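Local coordinates for protein spartin (Homo sapiens, PDB 4U7I) that acts as a lipophagy receptor and lipid transfer protein in lipid droplet turnover, and through its MIT domain binds the ESCRT-III protein IST1, at residues 19-24 against 45-50; 12-17 against 72-77. All coordinates share one frame; numbering follows the deposited sequence.

Contact 1. Residues 19-24 against 45-50; sequences LFVNKG and GHLLRG
The rims of the F20 and H46 rings touch between helix 5-29 and helix 33-51. H46 leaves its backbone pointing toward residues 19-24, and from CB its CG sits anti to the carbonyl carbon (chi1 -60°), which carries the imidazole out toward the neighbouring helix. H46 CD2 comes 3.7 Å from F20 CD2, and H46 NE2, at the outer end of the imidazole, lies 3.6 Å from F20 CE2. The ring planes are only 14° apart, but the centroids are separated by 5.4 Å, so the rings are strongly slid and barely overlap. H46 ND1 turns back to its own helix and accepts a hydrogen bond from R49 NH2 at 3.0 Å. This bond is nearly straight (167°) and lies close to both the imidazole and the guanidinium planes, which probably helps to fix the rotation of the H46 ring. One face of the F20 ring is covered within its own helix, where L19 CD2 stands 3.9 Å above the plane, over its centre. Deeper in the domain, V21 CG2 touches L47 CD1 at 4.3 Å, a thin apolar contact that helix 63-90 extends, V21 packing on V82 and L47 on M75. Such pairing of the first two helices belongs to the three-helix bundle of the MIT domain.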
loop_
_atom_site.group_PDB
_atom_site.type_symbol
_atom_site.label_atom_id
_atom_site.label_comp_id
_atom_site.label_asym_id
_atom_site.label_seq_id
_atom_site.Cartn_x
_atom_site.Cartn_y
_atom_site.Cartn_z
ATOM N N LEU A 19 -2.026 -6.486 -3.338
ATOM C CA LEU A 19 -1.976 -7.185 -4.617
ATOM C C LEU A 19 -1.195 -6.362 -5.655
ATOM O O LEU A 19 -0.266 -6.856 -6.297
ATOM C CB LEU A 19 -3.402 -7.473 -5.103
ATOM C CG LEU A 19 -3.569 -8.299 -6.379
ATOM C CD1 LEU A 19 -4.929 -8.985 -6.355
ATOM C CD2 LEU A 19 -3.456 -7.428 -7.630
ATOM N N PHE A 20 -1.553 -5.093 -5.800
ATOM C CA PHE A 20 -0.925 -4.264 -6.836
ATOM C C PHE A 20 0.482 -3.811 -6.481
ATOM O O PHE A 20 1.362 -3.780 -7.350
ATOM C CB PHE A 20 -1.813 -3.055 -7.156
ATOM C CG PHE A 20 -2.955 -3.403 -8.035
ATOM C CD1 PHE A 20 -2.741 -3.651 -9.379
ATOM C CD2 PHE A 20 -4.237 -3.554 -7.528
ATOM C CE1 PHE A 20 -3.770 -3.998 -10.210
ATOM C CE2 PHE A 20 -5.284 -3.906 -8.360
ATOM C CZ PHE A 20 -5.051 -4.132 -9.703
ATOM N N VAL A 21 0.734 -3.505 -5.215
ATOM C CA VAL A 21 2.079 -3.082 -4.839
ATOM C C VAL A 21 3.038 -4.271 -4.959
ATOM O O VAL A 21 4.172 -4.119 -5.412
ATOM C CB VAL A 21 2.109 -2.485 -3.435
ATOM C CG1 VAL A 21 3.538 -2.192 -3.032
ATOM C CG2 VAL A 21 1.277 -1.211 -3.418
ATOM N N ASN A 22 2.557 -5.467 -4.637
ATOM C CA ASN A 22 3.366 -6.669 -4.812
ATOM C C ASN A 22 3.677 -6.915 -6.288
ATOM O O ASN A 22 4.816 -7.251 -6.639
ATOM C CB ASN A 22 2.659 -7.886 -4.206
ATOM C CG ASN A 22 3.455 -9.165 -4.366
ATOM O OD1 ASN A 22 4.528 -9.314 -3.779
ATOM N ND2 ASN A 22 2.934 -10.098 -5.155
ATOM N N LYS A 23 2.672 -6.763 -7.156
ATOM C CA LYS A 23 2.917 -6.892 -8.596
ATOM C C LYS A 23 3.936 -5.844 -9.039
ATOM O O LYS A 23 4.858 -6.127 -9.817
ATOM C CB LYS A 23 1.626 -6.738 -9.396
ATOM C CG LYS A 23 0.678 -7.905 -9.259
ATOM C CD LYS A 23 -0.618 -7.644 -10.022
ATOM C CE LYS A 23 -0.371 -7.381 -11.494
ATOM N NZ LYS A 23 0.151 -8.597 -12.175
ATOM N N GLY A 24 3.772 -4.633 -8.534
ATOM C CA GLY A 24 4.693 -3.560 -8.867
ATOM C C GLY A 24 6.112 -3.923 -8.463
ATOM O O GLY A 24 7.045 -3.759 -9.247
ATOM N N GLY A 45 -3.938 4.233 -5.576
ATOM C CA GLY A 45 -5.366 4.512 -5.552
ATOM C C GLY A 45 -6.054 3.761 -4.425
ATOM O O GLY A 45 -6.847 4.328 -3.667
ATOM N N HIS A 46 -5.745 2.474 -4.311
ATOM C CA HIS A 46 -6.340 1.662 -3.256
ATOM C C HIS A 46 -5.849 2.091 -1.881
ATOM O O HIS A 46 -6.637 2.123 -0.929
ATOM C CB HIS A 46 -6.042 0.185 -3.492
ATOM C CG HIS A 46 -6.589 -0.319 -4.790
ATOM N ND1 HIS A 46 -7.941 -0.403 -5.035
ATOM C CD2 HIS A 46 -5.974 -0.732 -5.919
ATOM C CE1 HIS A 46 -8.136 -0.855 -6.261
ATOM N NE2 HIS A 46 -6.959 -1.061 -6.821
ATOM N N LEU A 47 -4.562 2.416 -1.761
ATOM C CA LEU A 47 -4.024 2.821 -0.456
ATOM C C LEU A 47 -4.727 4.089 0.015
ATOM O O LEU A 47 -5.160 4.194 1.170
ATOM C CB LEU A 47 -2.505 3.063 -0.509
ATOM C CG LEU A 47 -1.661 1.810 -0.757
ATOM C CD1 LEU A 47 -0.286 2.203 -1.231
ATOM C CD2 LEU A 47 -1.567 0.998 0.522
ATOM N N LEU A 48 -4.838 5.056 -0.886
ATOM C CA LEU A 48 -5.457 6.332 -0.544
ATOM C C LEU A 48 -6.877 6.142 -0.038
ATOM O O LEU A 48 -7.285 6.774 0.935
ATOM C CB LEU A 48 -5.465 7.273 -1.747
ATOM C CG LEU A 48 -4.140 7.923 -2.145
ATOM C CD1 LEU A 48 -4.314 8.605 -3.493
ATOM C CD2 LEU A 48 -3.655 8.916 -1.084
ATOM N N ARG A 49 -7.628 5.266 -0.692
ATOM C CA ARG A 49 -9.015 5.066 -0.300
ATOM C C ARG A 49 -9.121 4.462 1.094
ATOM O O ARG A 49 -9.931 4.905 1.907
ATOM C CB ARG A 49 -9.736 4.167 -1.298
ATOM C CG ARG A 49 -11.205 3.967 -0.954
ATOM C CD ARG A 49 -11.928 3.212 -2.047
ATOM N NE ARG A 49 -11.445 1.839 -2.167
ATOM C CZ ARG A 49 -10.560 1.432 -3.072
ATOM N NH1 ARG A 49 -10.056 2.293 -3.946
ATOM N NH2 ARG A 49 -10.186 0.160 -3.107
ATOM N N GLY A 50 -8.324 3.433 1.352
ATOM C CA GLY A 50 -8.338 2.757 2.642
ATOM C C GLY A 50 -7.949 3.701 3.767
ATOM O O GLY A 50 -8.532 3.672 4.848
#

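Contact 2. Residues 12-17 against 72-77; sequences EAYKKA and QQKMKE
M75 reaches from helix 63-90 over the backbone of helix 5-29, its sulfur lying against A13 and Y14. In the three-helix bundle of the MIT domain these are the third and first helices, and their short segments run in broadly the same direction, 39° apart, with axes 10.4 Å from each other at closest approach. The M75 side chain has CG anti to the carbonyl carbon and an extended second torsion (chi2 -166°), which pushes SD across the gap; the bend is about the CG-SD bond and turns only the terminal CE. M75 SD approaches Y14 CA at 3.7 Å and A13 C at 4.1 Å, while A13 CB lies slightly farther from it. The small side chain of A13 probably helps the sulfur to approach the backbone here, and I10 also packs on M75.

Y14 supplies the other half of the contact. With CG anti to the backbone N (chi1 -178°), the phenol is carried along the side of the interface, and helix 63-90 meets the ring at its edge. Y14 CD1 lies 4.0 Å from M75 CG. No hydrogen bond joins the two segments, and the evidence is of apolar contact alone. The ring itself is stacked on an aromatic side chain of the bound peptide, so the residue serves both the bundle and the ligand. K74 behaves similarly: its chain bends at chi2 and leads NZ away from helix 5-29, to an acidic side chain of the bound peptide with which it forms a salt bridge. What remains for Y14 is the root of the lysine, where K74 CB comes within 4.1 Å of Y14 CE1, near the plane of the phenol ring.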
loop_
_atom_site.group_PDB
_atom_site.type_symbol
_atom_site.label_atom_id
_atom_site.label_comp_id
_atom_site.label_asym_id
_atom_site.label_seq_id
_atom_site.Cartn_x
_atom_site.Cartn_y
_atom_site.Cartn_z
ATOM N N GLU A 12 -10.929 -4.207 2.068
ATOM C CA GLU A 12 -10.837 -4.430 0.621
ATOM C C GLU A 12 -9.669 -3.648 0.045
ATOM O O GLU A 12 -8.937 -4.150 -0.802
ATOM C CB GLU A 12 -12.128 -4.029 -0.107
ATOM C CG GLU A 12 -13.403 -4.767 0.304
ATOM C CD GLU A 12 -13.183 -6.218 0.688
ATOM O OE1 GLU A 12 -12.736 -7.006 -0.171
ATOM O OE2 GLU A 12 -13.469 -6.573 1.855
ATOM N N ALA A 13 -9.501 -2.413 0.511
ATOM C CA ALA A 13 -8.427 -1.554 0.033
ATOM C C ALA A 13 -7.069 -2.130 0.393
ATOM O O ALA A 13 -6.134 -2.086 -0.398
ATOM C CB ALA A 13 -8.570 -0.143 0.609
ATOM N N TYR A 14 -6.974 -2.660 1.606
ATOM C CA TYR A 14 -5.759 -3.289 2.115
ATOM C C TYR A 14 -5.326 -4.461 1.236
ATOM O O TYR A 14 -4.163 -4.553 0.815
ATOM C CB TYR A 14 -6.034 -3.735 3.550
ATOM C CG TYR A 14 -4.914 -4.378 4.330
ATOM C CD1 TYR A 14 -3.949 -3.614 4.971
ATOM C CD2 TYR A 14 -4.891 -5.756 4.517
ATOM C CE1 TYR A 14 -2.952 -4.220 5.737
ATOM C CE2 TYR A 14 -3.903 -6.361 5.272
ATOM C CZ TYR A 14 -2.942 -5.598 5.879
ATOM O OH TYR A 14 -1.972 -6.232 6.632
ATOM N N LYS A 15 -6.280 -5.332 0.924
ATOM C CA LYS A 15 -5.999 -6.513 0.112
ATOM C C LYS A 15 -5.623 -6.151 -1.322
ATOM O O LYS A 15 -4.655 -6.690 -1.889
ATOM C CB LYS A 15 -7.207 -7.448 0.113
ATOM C CG LYS A 15 -7.534 -8.035 1.469
ATOM C CD LYS A 15 -8.770 -8.928 1.400
ATOM C CE LYS A 15 -9.035 -9.612 2.730
ATOM N N LYS A 16 -6.400 -5.253 -1.924
ATOM C CA LYS A 16 -6.119 -4.832 -3.299
ATOM C C LYS A 16 -4.820 -4.052 -3.381
ATOM O O LYS A 16 -4.055 -4.227 -4.335
ATOM C CB LYS A 16 -7.260 -3.985 -3.872
ATOM C CG LYS A 16 -8.462 -4.778 -4.388
ATOM C CD LYS A 16 -9.581 -3.844 -4.861
ATOM C CE LYS A 16 -10.359 -4.407 -6.052
ATOM N N ALA A 17 -4.563 -3.174 -2.408
ATOM C CA ALA A 17 -3.323 -2.422 -2.448
ATOM C C ALA A 17 -2.151 -3.376 -2.396
ATOM O O ALA A 17 -1.175 -3.198 -3.120
ATOM C CB ALA A 17 -3.241 -1.415 -1.299
ATOM N N GLN A 72 -4.685 0.503 8.349
ATOM C CA GLN A 72 -4.432 1.825 7.804
ATOM C C GLN A 72 -3.020 2.287 8.134
ATOM O O GLN A 72 -2.398 2.989 7.333
ATOM C CB GLN A 72 -5.451 2.825 8.328
ATOM C CG GLN A 72 -6.857 2.588 7.787
ATOM C CD GLN A 72 -7.864 3.498 8.453
ATOM O OE1 GLN A 72 -7.883 3.612 9.676
ATOM N NE2 GLN A 72 -8.695 4.162 7.657
ATOM N N GLN A 73 -2.519 1.896 9.307
ATOM C CA GLN A 73 -1.129 2.178 9.669
ATOM C C GLN A 73 -0.203 1.612 8.606
ATOM O O GLN A 73 0.681 2.309 8.098
ATOM C CB GLN A 73 -0.759 1.581 11.028
ATOM C CG GLN A 73 0.696 1.833 11.394
ATOM C CD GLN A 73 1.043 1.482 12.823
ATOM O OE1 GLN A 73 0.172 1.161 13.641
ATOM N NE2 GLN A 73 2.331 1.557 13.142
ATOM N N LYS A 74 -0.424 0.345 8.275
ATOM C CA LYS A 74 0.408 -0.347 7.295
ATOM C C LYS A 74 0.300 0.325 5.939
ATOM O O LYS A 74 1.293 0.488 5.223
ATOM C CB LYS A 74 -0.001 -1.816 7.169
ATOM C CG LYS A 74 0.254 -2.662 8.405
ATOM C CD LYS A 74 1.731 -2.735 8.729
ATOM C CE LYS A 74 1.991 -3.754 9.824
ATOM N NZ LYS A 74 3.387 -3.671 10.327
ATOM N N MET A 75 -0.918 0.710 5.579
ATOM C CA MET A 75 -1.150 1.324 4.286
ATOM C C MET A 75 -0.476 2.685 4.178
ATOM O O MET A 75 0.047 3.030 3.117
ATOM C CB MET A 75 -2.655 1.424 4.017
ATOM C CG MET A 75 -3.263 0.067 3.688
ATOM S SD MET A 75 -4.914 0.159 2.976
ATOM C CE MET A 75 -5.879 0.385 4.456
ATOM N N LYS A 76 -0.453 3.463 5.263
ATOM C CA LYS A 76 0.192 4.772 5.196
ATOM C C LYS A 76 1.694 4.628 4.984
ATOM O O LYS A 76 2.296 5.393 4.240
ATOM C CB LYS A 76 -0.083 5.592 6.462
ATOM C CG LYS A 76 -1.471 6.157 6.497
ATOM C CD LYS A 76 -1.689 7.010 7.721
ATOM C CE LYS A 76 -1.764 6.161 8.966
ATOM N NZ LYS A 76 -1.993 7.027 10.159
ATOM N N GLU A 77 2.286 3.632 5.629
ATOM C CA GLU A 77 3.718 3.400 5.502
ATOM C C GLU A 77 4.059 2.994 4.071
ATOM O O GLU A 77 5.019 3.476 3.471
ATOM C CB GLU A 77 4.164 2.325 6.482
ATOM C CG GLU A 77 5.619 1.945 6.381
ATOM C CD GLU A 77 6.078 1.147 7.583
ATOM O OE1 GLU A 77 5.360 1.163 8.607
ATOM O OE2 GLU A 77 7.146 0.504 7.504
#

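In the fold
Contact 1 and contact 2 share helix 5-29 and have centres about 7 Å apart, each about 4 Å from the centre of the chain. Their partner helices, 33-51 and 63-90, are consecutive, and the two contacts are tied together directly: Q72 NE2 lies 2.9 Å from G50 O, a probable hydrogen bond, and A17 CB packs against L47 CD2 at 3.5 Å. A13 CB also lies 3.5 Å from G50 CA, consistent with helices 5-29 and 33-51 lying close where alanine meets glycine. Both contacts border the bound peptide. V21 and L47 pack on an aromatic side chain of it, and N22 OD1 accepts a hydrogen bond from a basic one, adding to the peptide contacts made from residues 12-17 and 72-77.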